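Local coordinates for serine racemase (PDB 4ECL), which belongs to the alanine racemase family and joins a TIM-barrel domain to a C-terminal beta domain in a two-subunit assembly, at residues Met46-Thr50 and Arg71-Tyr75; Leu104-Ser110 and Arg132-Ser136; Leu253-Gln259 and Ala271-Ile277. One frame throughout, in Å; residues are numbered along the deposited sequence.

How the contacts relate
Contacts 1 and 2 belong to the TIM-barrel domain; contact 3 belongs to the C-terminal beta domain. Their centres are far apart: 28 Å between contacts 1 and 2, 59 Å between contacts 2 and 3. Contact 1 joins two helices, partly buried, through an aromatic pair and apolar side chains. Contact 2 is buried and joins a loop and helix start to a second loop, with one backbone hydrogen bond and a packed phenylalanine ring. Contact 3 is partly buried and lies between two strands; backbone hydrogen bonds dominate. Contacts 2 and 3 do not touch within one chain, but they meet between subunits: Arg-255 of one copy bonds to Gly-134 O of the other.

Contact 1: residues Met46-Thr50 and Arg71-Tyr75; sequences MYEVT and RLRKY
Two helices of the barrel domain meet here, with 46-50 near the start of one and 71-75 on helix 66-74. Residues 46-50 and 71-74 are helical; Tyr-75, the last residue of its segment, has phi/psi -78/-5. Its CA lies 6.5 Å from Tyr-47 CA, the nearest such pair. The segments bury 331 Å² and share no hydrogen bond. Arg-71 points its CA-to-CB bond toward 46-50, and its NH1 is 4.0 Å from CE of Met-46, a selenomethionine. The main polar partner of its guanidinium is Glu-40, in a salt bridge. Glu-40 also accepts a hydrogen bond from Met-46 N. Within the segment, Arg-71 NE makes a weak hydrogen bond of 3.4 Å to Tyr-75 OH. Leu-72, rotamer m,t, brings CD2 to 3.6 Å from Met-46 SE and 3.9 Å from Thr-50 OG1. Tyr-75 has chi1 m and offers a ring face to Tyr-47, whose chi1 is t. This is a T-shaped stack, with centroids 4.7 Å apart, planes at 72°, and Tyr-47 CD1 3.2 Å from Tyr-75 CG. Tyr-47 CB adds a CH-pi contact, 3.9 Å from the Tyr-75 ring centroid. These are successive helices on the outside of the barrel. Strand 60-63 joins them in sequence: Thr-50 touches its Phe-61 and Leu-72 its Val-63, while Tyr-47 touches Arg-372 of strand 369-372.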
loop_
_atom_site.group_PDB
_atom_site.type_symbol
_atom_site.label_atom_id
_atom_site.label_comp_id
_atom_site.label_asym_id
_atom_site.label_seq_id
_atom_site.Cartn_x
_atom_site.Cartn_y
_atom_site.Cartn_z
HETATM N N MSE A 46 -1.302 2.533 13.862
HETATM C CA MSE A 46 -2.130 1.918 14.887
HETATM C C MSE A 46 -1.548 2.090 16.283
HETATM O O MSE A 46 -2.288 2.308 17.243
HETATM C CB MSE A 46 -2.389 0.433 14.592
HETATM C CG MSE A 46 -3.689 -0.067 15.220
HETATM SE SE MSE A 46 -4.021 -1.953 14.934
HETATM C CE MSE A 46 -3.995 -1.982 12.987
ATOM N N TYR A 47 -0.227 2.009 16.398
ATOM C CA TYR A 47 0.417 2.154 17.701
ATOM C C TYR A 47 0.211 3.566 18.245
ATOM O O TYR A 47 -0.221 3.760 19.384
ATOM C CB TYR A 47 1.912 1.836 17.609
ATOM C CG TYR A 47 2.651 2.040 18.916
ATOM C CD1 TYR A 47 2.402 1.219 20.004
ATOM C CD2 TYR A 47 3.595 3.049 19.062
ATOM C CE1 TYR A 47 3.065 1.389 21.203
ATOM C CE2 TYR A 47 4.267 3.231 20.265
ATOM C CZ TYR A 47 3.994 2.396 21.334
ATOM O OH TYR A 47 4.647 2.558 22.537
ATOM N N GLU A 48 0.504 4.547 17.404
ATOM C CA GLU A 48 0.421 5.939 17.804
ATOM C C GLU A 48 -1.008 6.296 18.171
ATOM O O GLU A 48 -1.259 6.842 19.239
ATOM C CB GLU A 48 0.938 6.856 16.689
ATOM C CG GLU A 48 2.457 6.795 16.482
ATOM C CD GLU A 48 2.919 5.590 15.652
ATOM O OE1 GLU A 48 2.072 4.898 15.038
ATOM O OE2 GLU A 48 4.143 5.336 15.616
ATOM N N VAL A 49 -1.944 5.962 17.294
ATOM C CA VAL A 49 -3.317 6.393 17.477
ATOM C C VAL A 49 -4.010 5.723 18.659
ATOM O O VAL A 49 -4.597 6.398 19.509
ATOM C CB VAL A 49 -4.132 6.199 16.197
ATOM C CG1 VAL A 49 -5.631 6.309 16.488
ATOM C CG2 VAL A 49 -3.702 7.210 15.168
ATOM N N THR A 50 -3.928 4.401 18.723
ATOM C CA THR A 50 -4.669 3.645 19.726
ATOM C C THR A 50 -4.191 3.899 21.157
ATOM O O THR A 50 -5.010 4.032 22.071
ATOM C CB THR A 50 -4.686 2.127 19.416
ATOM O OG1 THR A 50 -5.009 1.917 18.034
ATOM C CG2 THR A 50 -5.730 1.431 20.257
ATOM N N ARG A 71 -1.731 -7.361 18.334
ATOM C CA ARG A 71 -0.798 -6.228 18.322
ATOM C C ARG A 71 -1.205 -5.134 19.307
ATOM O O ARG A 71 -0.359 -4.599 20.022
ATOM C CB ARG A 71 -0.648 -5.651 16.916
ATOM C CG ARG A 71 0.353 -6.422 16.063
ATOM C CD ARG A 71 0.255 -6.028 14.605
ATOM N NE ARG A 71 0.605 -4.631 14.401
ATOM C CZ ARG A 71 0.076 -3.862 13.457
ATOM N NH1 ARG A 71 -0.845 -4.353 12.632
ATOM N NH2 ARG A 71 0.458 -2.596 13.344
ATOM N N LEU A 72 -2.502 -4.827 19.364
ATOM C CA LEU A 72 -3.003 -3.824 20.301
ATOM C C LEU A 72 -2.676 -4.206 21.728
ATOM O O LEU A 72 -2.212 -3.373 22.507
ATOM C CB LEU A 72 -4.503 -3.621 20.147
ATOM C CG LEU A 72 -4.922 -3.024 18.808
ATOM C CD1 LEU A 72 -6.383 -2.626 18.879
ATOM C CD2 LEU A 72 -4.046 -1.809 18.539
ATOM N N ARG A 73 -2.906 -5.468 22.061
ATOM C CA ARG A 73 -2.591 -5.989 23.390
ATOM C C ARG A 73 -1.105 -5.832 23.700
ATOM O O ARG A 73 -0.725 -5.527 24.831
ATOM C CB ARG A 73 -2.995 -7.467 23.506
ATOM C CG ARG A 73 -4.509 -7.726 23.540
ATOM C CD ARG A 73 -5.172 -6.966 24.686
ATOM N NE ARG A 73 -6.583 -7.325 24.850
ATOM C CZ ARG A 73 -7.530 -6.485 25.252
ATOM N NH1 ARG A 73 -7.224 -5.223 25.528
ATOM N NH2 ARG A 73 -8.788 -6.903 25.374
ATOM N N LYS A 74 -0.268 -6.050 22.689
ATOM C CA LYS A 74 1.170 -5.895 22.858
ATOM C C LYS A 74 1.556 -4.427 22.995
ATOM O O LYS A 74 2.590 -4.110 23.575
ATOM C CB LYS A 74 1.932 -6.539 21.696
ATOM C CG LYS A 74 1.869 -8.066 21.685
ATOM C CD LYS A 74 2.315 -8.640 20.344
ATOM C CE LYS A 74 2.247 -10.179 20.342
ATOM N NZ LYS A 74 2.538 -10.782 19.000
ATOM N N TYR A 75 0.733 -3.530 22.458
ATOM C CA TYR A 75 0.984 -2.092 22.617
ATOM C C TYR A 75 0.567 -1.607 24.003
ATOM O O TYR A 75 0.766 -0.449 24.343
ATOM C CB TYR A 75 0.237 -1.278 21.555
ATOM C CG TYR A 75 0.702 -1.522 20.138
ATOM C CD1 TYR A 75 1.969 -2.041 19.876
ATOM C CD2 TYR A 75 -0.122 -1.220 19.060
ATOM C CE1 TYR A 75 2.399 -2.257 18.576
ATOM C CE2 TYR A 75 0.295 -1.438 17.758
ATOM C CZ TYR A 75 1.555 -1.955 17.523
ATOM O OH TYR A 75 1.967 -2.167 16.227
#

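Contact 2: residues Leu104-Ser110 and Arg132-Ser136; sequences LIDYRYS and RLGFS
This buried contact joins the loop and first helix turn after barrel strand 101-104 to the loop after the neighbouring parallel strand 120-127, which runs into a short weakly bonded strand. CA atoms are 4.6 Å apart for Ile-105 and Gly-134, 4.9 Å for Asp-106 and Phe-135. One hydrogen bond joins the segments: Gly-134 N to Ile-105 O, 2.7 Å. Gly-134 has phi/psi 120/154, where a CB would jam against the preceding carbonyl. Asp-106, N-cap of helix 107-114, accepts from Tyr-109 N through OD1 at 2.9 Å. Such a strand, short loop and capped helix is a beta-alpha unit of the TIM barrel. Phe-135, chi1 m, packs on this helix start, with Tyr-107 N over its ring face, 3.4 Å from Phe-135 CZ. Ser-110 OG, at the ring edge, is 3.4 Å from Phe-135 CZ and donates to Asp-106 O at 3.0 Å. Ile-105 CG2 is 4.2 Å from Leu-133 CD2. Arg-255 of the second subunit hydrogen-bonds to Gly-134 O.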
loop_
_atom_site.group_PDB
_atom_site.type_symbol
_atom_site.label_atom_id
_atom_site.label_comp_id
_atom_site.label_asym_id
_atom_site.label_seq_id
_atom_site.Cartn_x
_atom_site.Cartn_y
_atom_site.Cartn_z
ATOM N N LEU A 104 -19.240 -13.127 15.390
ATOM C CA LEU A 104 -19.852 -14.354 14.878
ATOM C C LEU A 104 -20.386 -14.103 13.472
ATOM O O LEU A 104 -21.437 -13.487 13.289
ATOM C CB LEU A 104 -20.976 -14.823 15.810
ATOM C CG LEU A 104 -20.494 -15.128 17.226
ATOM C CD1 LEU A 104 -21.631 -15.648 18.090
ATOM C CD2 LEU A 104 -19.343 -16.136 17.174
ATOM N N ILE A 105 -19.664 -14.587 12.474
ATOM C CA ILE A 105 -19.969 -14.223 11.103
ATOM C C ILE A 105 -21.100 -15.033 10.490
ATOM O O ILE A 105 -21.733 -14.566 9.541
ATOM C CB ILE A 105 -18.735 -14.327 10.207
ATOM C CG1 ILE A 105 -18.233 -15.776 10.162
ATOM C CG2 ILE A 105 -17.662 -13.350 10.684
ATOM C CD1 ILE A 105 -17.247 -16.045 9.037
ATOM N N ASP A 106 -21.321 -16.241 11.022
ATOM C CA ASP A 106 -22.511 -17.055 10.728
ATOM C C ASP A 106 -22.673 -18.263 11.680
ATOM O O ASP A 106 -21.824 -18.518 12.535
ATOM C CB ASP A 106 -22.588 -17.457 9.245
ATOM C CG ASP A 106 -21.668 -18.616 8.882
ATOM O OD1 ASP A 106 -20.887 -19.086 9.732
ATOM O OD2 ASP A 106 -21.728 -19.056 7.714
ATOM N N TYR A 107 -23.768 -18.998 11.534
ATOM C CA TYR A 107 -24.062 -20.098 12.454
ATOM C C TYR A 107 -22.988 -21.206 12.481
ATOM O O TYR A 107 -22.415 -21.502 13.537
ATOM C CB TYR A 107 -25.451 -20.684 12.174
ATOM C CG TYR A 107 -25.894 -21.676 13.224
ATOM C CD1 TYR A 107 -26.043 -21.287 14.551
ATOM C CD2 TYR A 107 -26.153 -22.996 12.895
ATOM C CE1 TYR A 107 -26.430 -22.184 15.516
ATOM C CE2 TYR A 107 -26.542 -23.901 13.853
ATOM C CZ TYR A 107 -26.679 -23.492 15.163
ATOM O OH TYR A 107 -27.076 -24.398 16.123
ATOM N N ARG A 108 -22.722 -21.809 11.325
ATOM C CA ARG A 108 -21.657 -22.804 11.183
ATOM C C ARG A 108 -20.335 -22.358 11.832
ATOM O O ARG A 108 -19.658 -23.140 12.516
ATOM C CB ARG A 108 -21.438 -23.105 9.698
ATOM C CG ARG A 108 -20.219 -23.959 9.370
ATOM C CD ARG A 108 -20.198 -24.300 7.879
ATOM N NE ARG A 108 -21.477 -24.877 7.472
ATOM C CZ ARG A 108 -21.740 -26.182 7.473
ATOM N NH1 ARG A 108 -20.805 -27.049 7.840
ATOM N NH2 ARG A 108 -22.935 -26.619 7.100
ATOM N N TYR A 109 -19.976 -21.096 11.625
ATOM C CA TYR A 109 -18.762 -20.561 12.230
ATOM C C TYR A 109 -18.887 -20.590 13.749
ATOM O O TYR A 109 -17.980 -21.052 14.456
ATOM C CB TYR A 109 -18.504 -19.136 11.750
ATOM C CG TYR A 109 -17.314 -18.486 12.417
ATOM C CD1 TYR A 109 -16.013 -18.789 12.019
ATOM C CD2 TYR A 109 -17.489 -17.582 13.454
ATOM C CE1 TYR A 109 -14.920 -18.193 12.635
ATOM C CE2 TYR A 109 -16.407 -16.986 14.073
ATOM C CZ TYR A 109 -15.127 -17.292 13.662
ATOM O OH TYR A 109 -14.062 -16.696 14.298
ATOM N N SER A 110 -20.029 -20.111 14.234
ATOM C CA SER A 110 -20.293 -20.029 15.660
ATOM C C SER A 110 -20.149 -21.385 16.346
ATOM O O SER A 110 -19.585 -21.486 17.438
ATOM C CB SER A 110 -21.691 -19.471 15.899
ATOM O OG SER A 110 -21.767 -18.116 15.491
ATOM N N ARG A 132 -22.752 -9.796 2.944
ATOM C CA ARG A 132 -21.396 -10.288 3.079
ATOM C C ARG A 132 -21.345 -11.189 4.308
ATOM O O ARG A 132 -21.727 -12.354 4.231
ATOM C CB ARG A 132 -20.381 -9.134 3.149
ATOM C CG ARG A 132 -20.352 -8.275 1.873
ATOM C CD ARG A 132 -19.323 -7.105 1.935
ATOM N NE ARG A 132 -19.537 -6.172 0.823
ATOM C CZ ARG A 132 -18.994 -6.302 -0.389
ATOM N NH1 ARG A 132 -18.162 -7.305 -0.650
ATOM N NH2 ARG A 132 -19.268 -5.418 -1.344
ATOM N N LEU A 133 -20.883 -10.665 5.436
ATOM C CA LEU A 133 -20.853 -11.461 6.655
ATOM C C LEU A 133 -22.153 -11.287 7.434
ATOM O O LEU A 133 -22.861 -10.289 7.253
ATOM C CB LEU A 133 -19.680 -11.068 7.543
ATOM C CG LEU A 133 -18.282 -10.982 6.921
ATOM C CD1 LEU A 133 -17.360 -10.173 7.873
ATOM C CD2 LEU A 133 -17.709 -12.329 6.660
ATOM N N GLY A 134 -22.457 -12.263 8.293
ATOM C CA GLY A 134 -23.575 -12.148 9.212
ATOM C C GLY A 134 -24.631 -13.221 9.039
ATOM O O GLY A 134 -24.783 -13.795 7.953
ATOM N N PHE A 135 -25.349 -13.491 10.132
ATOM C CA PHE A 135 -26.513 -14.375 10.142
ATOM C C PHE A 135 -27.631 -13.725 9.332
ATOM O O PHE A 135 -27.843 -12.526 9.440
ATOM C CB PHE A 135 -27.027 -14.533 11.572
ATOM C CG PHE A 135 -26.175 -15.405 12.457
ATOM C CD1 PHE A 135 -24.859 -15.081 12.727
ATOM C CD2 PHE A 135 -26.722 -16.537 13.062
ATOM C CE1 PHE A 135 -24.086 -15.873 13.563
ATOM C CE2 PHE A 135 -25.957 -17.339 13.904
ATOM C CZ PHE A 135 -24.636 -17.006 14.157
ATOM N N SER A 136 -28.373 -14.507 8.554
ATOM C CA SER A 136 -29.486 -13.963 7.777
ATOM C C SER A 136 -30.664 -13.633 8.684
ATOM O O SER A 136 -30.812 -14.223 9.746
ATOM C CB SER A 136 -29.914 -14.940 6.685
ATOM O OG SER A 136 -28.875 -15.092 5.729
#

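Contact 3: residues Leu253-Gln259 and Ala271-Ile277; sequences LIRKIKQ and ATRDSLI
Segments 253-259 and 271-277 are the paired arms of a beta hairpin with a long connection, in the mixed sheet of the C-terminal domain. Strands 253-257 and 275-277 run antiparallel, their axes 4.5 Å apart at 153°. Together the segments bury 558 Å².

Backbone hydrogen bonds set the register. Arg-255 and Ile-277 form a hydrogen-bonded pair, with Arg-255 N to Ile-277 O at 2.8 Å and Ile-277 N to Arg-255 O at 2.7 Å. Ile-257 and Ser-275 form the next one, with Ile-257 N to Ser-275 O and Ser-275 N to Ile-257 O both at 2.6 Å. Between them Lys-256 and Leu-276 are a non-hydrogen-bonded pair. CA-H...O contacts add to the ladder, such as Ile-254 CA to Ile-277 O at 3.1 Å.

Apolar packing comes next. On the face of Ile-257, Ser-275 and Ile-277, Ile-257 CG1 is 3.6 Å from Ile-277 CG1; both residues have chi1 and chi2 m. Ile-257 CG2 is 3.8 Å from Ala-271 CB. Elsewhere Ile-254 CG2 packs 3.8 Å from Leu-276 CD2, an atom that Lys-256 CG also contacts at 3.8 Å.

Charged ends turn to other partners. Arg-255 NH2 hydrogen-bonds to Gly-134 O and Arg-132 O of the second subunit, at the dimer interface. Arg-273 forms a salt bridge with Asp-323.

Two side chains add hydrogen bonds at the end of the ladder: within 271-277, Ser-275 OG donates to Arg-273 O at 2.9 Å; across the segments, Gln-259 N donates to Asp-274 OD1 at 3.0 Å.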
loop_
_atom_site.group_PDB
_atom_site.type_symbol
_atom_site.label_atom_id
_atom_site.label_comp_id
_atom_site.label_asym_id
_atom_site.label_seq_id
_atom_site.Cartn_x
_atom_site.Cartn_y
_atom_site.Cartn_z
ATOM N N LEU A 253 16.758 17.535 -4.152
ATOM C CA LEU A 253 17.478 18.148 -5.257
ATOM C C LEU A 253 16.632 19.181 -5.988
ATOM O O LEU A 253 15.419 19.027 -6.106
ATOM C CB LEU A 253 17.941 17.096 -6.269
ATOM C CG LEU A 253 18.823 17.746 -7.339
ATOM C CD1 LEU A 253 20.155 18.121 -6.703
ATOM C CD2 LEU A 253 19.005 16.899 -8.580
ATOM N N ILE A 254 17.288 20.229 -6.481
ATOM C CA ILE A 254 16.644 21.202 -7.350
ATOM C C ILE A 254 17.401 21.206 -8.659
ATOM O O ILE A 254 18.613 21.173 -8.666
ATOM C CB ILE A 254 16.595 22.612 -6.718
ATOM C CG1 ILE A 254 15.628 22.625 -5.531
ATOM C CG2 ILE A 254 16.124 23.645 -7.724
ATOM C CD1 ILE A 254 16.298 22.895 -4.209
ATOM N N ARG A 255 16.673 21.200 -9.764
ATOM C CA ARG A 255 17.281 21.102 -11.067
ATOM C C ARG A 255 16.682 22.136 -11.989
ATOM O O ARG A 255 15.462 22.327 -11.998
ATOM C CB ARG A 255 17.072 19.707 -11.667
ATOM C CG ARG A 255 17.674 19.577 -13.068
ATOM C CD ARG A 255 17.611 18.151 -13.634
ATOM N NE ARG A 255 18.281 17.156 -12.795
ATOM C CZ ARG A 255 19.602 17.054 -12.647
ATOM N NH1 ARG A 255 20.417 17.906 -13.263
ATOM N NH2 ARG A 255 20.108 16.106 -11.865
ATOM N N LYS A 256 17.546 22.809 -12.752
ATOM C CA LYS A 256 17.094 23.690 -13.819
ATOM C C LYS A 256 16.677 22.864 -15.027
ATOM O O LYS A 256 17.415 21.999 -15.477
ATOM C CB LYS A 256 18.196 24.668 -14.226
ATOM C CG LYS A 256 18.520 25.721 -13.184
ATOM C CD LYS A 256 19.460 26.763 -13.747
ATOM C CE LYS A 256 19.797 27.808 -12.705
ATOM N NZ LYS A 256 20.573 28.926 -13.307
ATOM N N ILE A 257 15.490 23.134 -15.548
ATOM C CA ILE A 257 15.040 22.464 -16.759
ATOM C C ILE A 257 14.892 23.476 -17.877
ATOM O O ILE A 257 14.066 24.387 -17.793
ATOM C CB ILE A 257 13.689 21.725 -16.549
ATOM C CG1 ILE A 257 13.886 20.493 -15.664
ATOM C CG2 ILE A 257 13.084 21.311 -17.879
ATOM C CD1 ILE A 257 15.107 19.668 -16.036
ATOM N N LYS A 258 15.692 23.320 -18.922
ATOM C CA LYS A 258 15.574 24.197 -20.075
ATOM C C LYS A 258 14.233 23.997 -20.766
ATOM O O LYS A 258 13.697 22.886 -20.799
ATOM C CB LYS A 258 16.717 23.958 -21.061
ATOM C CG LYS A 258 18.086 24.294 -20.499
ATOM C CD LYS A 258 19.144 24.338 -21.594
ATOM C CE LYS A 258 20.509 24.703 -21.028
ATOM N NZ LYS A 258 20.991 23.697 -20.037
ATOM N N GLN A 259 13.694 25.088 -21.298
ATOM C CA GLN A 259 12.488 25.046 -22.108
ATOM C C GLN A 259 12.676 24.050 -23.244
ATOM O O GLN A 259 13.652 24.128 -23.985
ATOM C CB GLN A 259 12.205 26.438 -22.667
ATOM C CG GLN A 259 11.208 26.492 -23.805
ATOM C CD GLN A 259 11.037 27.907 -24.321
ATOM O OE1 GLN A 259 10.625 28.802 -23.581
ATOM N NE2 GLN A 259 11.377 28.123 -25.589
ATOM N N ALA A 271 8.673 21.191 -20.695
ATOM C CA ALA A 271 8.663 22.526 -20.107
ATOM C C ALA A 271 8.407 23.575 -21.179
ATOM O O ALA A 271 9.027 23.550 -22.252
ATOM C CB ALA A 271 9.965 22.807 -19.370
ATOM N N THR A 272 7.485 24.487 -20.884
ATOM C CA THR A 272 7.098 25.537 -21.817
ATOM C C THR A 272 7.951 26.764 -21.558
ATOM O O THR A 272 7.798 27.802 -22.209
ATOM C CB THR A 272 5.635 25.941 -21.621
ATOM O OG1 THR A 272 5.559 26.949 -20.608
ATOM C CG2 THR A 272 4.801 24.742 -21.204
ATOM N N ARG A 273 8.844 26.634 -20.587
ATOM C CA ARG A 273 9.738 27.715 -20.202
ATOM C C ARG A 273 10.917 27.132 -19.436
ATOM O O ARG A 273 10.906 25.950 -19.076
ATOM C CB ARG A 273 8.993 28.716 -19.324
ATOM C CG ARG A 273 8.448 28.123 -18.028
ATOM C CD ARG A 273 7.665 29.172 -17.253
ATOM N NE ARG A 273 7.309 28.728 -15.911
ATOM C CZ ARG A 273 6.657 29.482 -15.030
ATOM N NH1 ARG A 273 6.291 30.715 -15.356
ATOM N NH2 ARG A 273 6.372 29.004 -13.825
ATOM N N ASP A 274 11.935 27.950 -19.191
ATOM C CA ASP A 274 13.045 27.512 -18.353
ATOM C C ASP A 274 12.530 27.332 -16.936
ATOM O O ASP A 274 11.945 28.249 -16.356
ATOM C CB ASP A 274 14.191 28.519 -18.391
ATOM C CG ASP A 274 14.936 28.499 -19.708
ATOM O OD1 ASP A 274 14.368 27.996 -20.704
ATOM O OD2 ASP A 274 16.083 28.989 -19.747
ATOM N N SER A 275 12.739 26.144 -16.383
ATOM C CA SER A 275 12.063 25.785 -15.148
ATOM C C SER A 275 12.995 25.332 -14.035
ATOM O O SER A 275 14.156 24.977 -14.268
ATOM C CB SER A 275 11.024 24.690 -15.416
ATOM O OG SER A 275 10.080 25.108 -16.386
ATOM N N LEU A 276 12.462 25.358 -12.820
ATOM C CA LEU A 276 13.116 24.767 -11.668
ATOM C C LEU A 276 12.287 23.580 -11.197
ATOM O O LEU A 276 11.067 23.692 -11.010
ATOM C CB LEU A 276 13.245 25.785 -10.541
ATOM C CG LEU A 276 14.383 26.785 -10.693
ATOM C CD1 LEU A 276 14.302 27.840 -9.590
ATOM C CD2 LEU A 276 15.711 26.054 -10.654
ATOM N N ILE A 277 12.955 22.449 -10.997
ATOM C CA ILE A 277 12.288 21.227 -10.554
ATOM C C ILE A 277 12.809 20.777 -9.198
ATOM O O ILE A 277 14.019 20.695 -8.989
ATOM C CB ILE A 277 12.497 20.082 -11.581
ATOM C CG1 ILE A 277 11.667 20.341 -12.836
ATOM C CG2 ILE A 277 12.142 18.730 -10.984
ATOM C CD1 ILE A 277 10.238 20.707 -12.534
#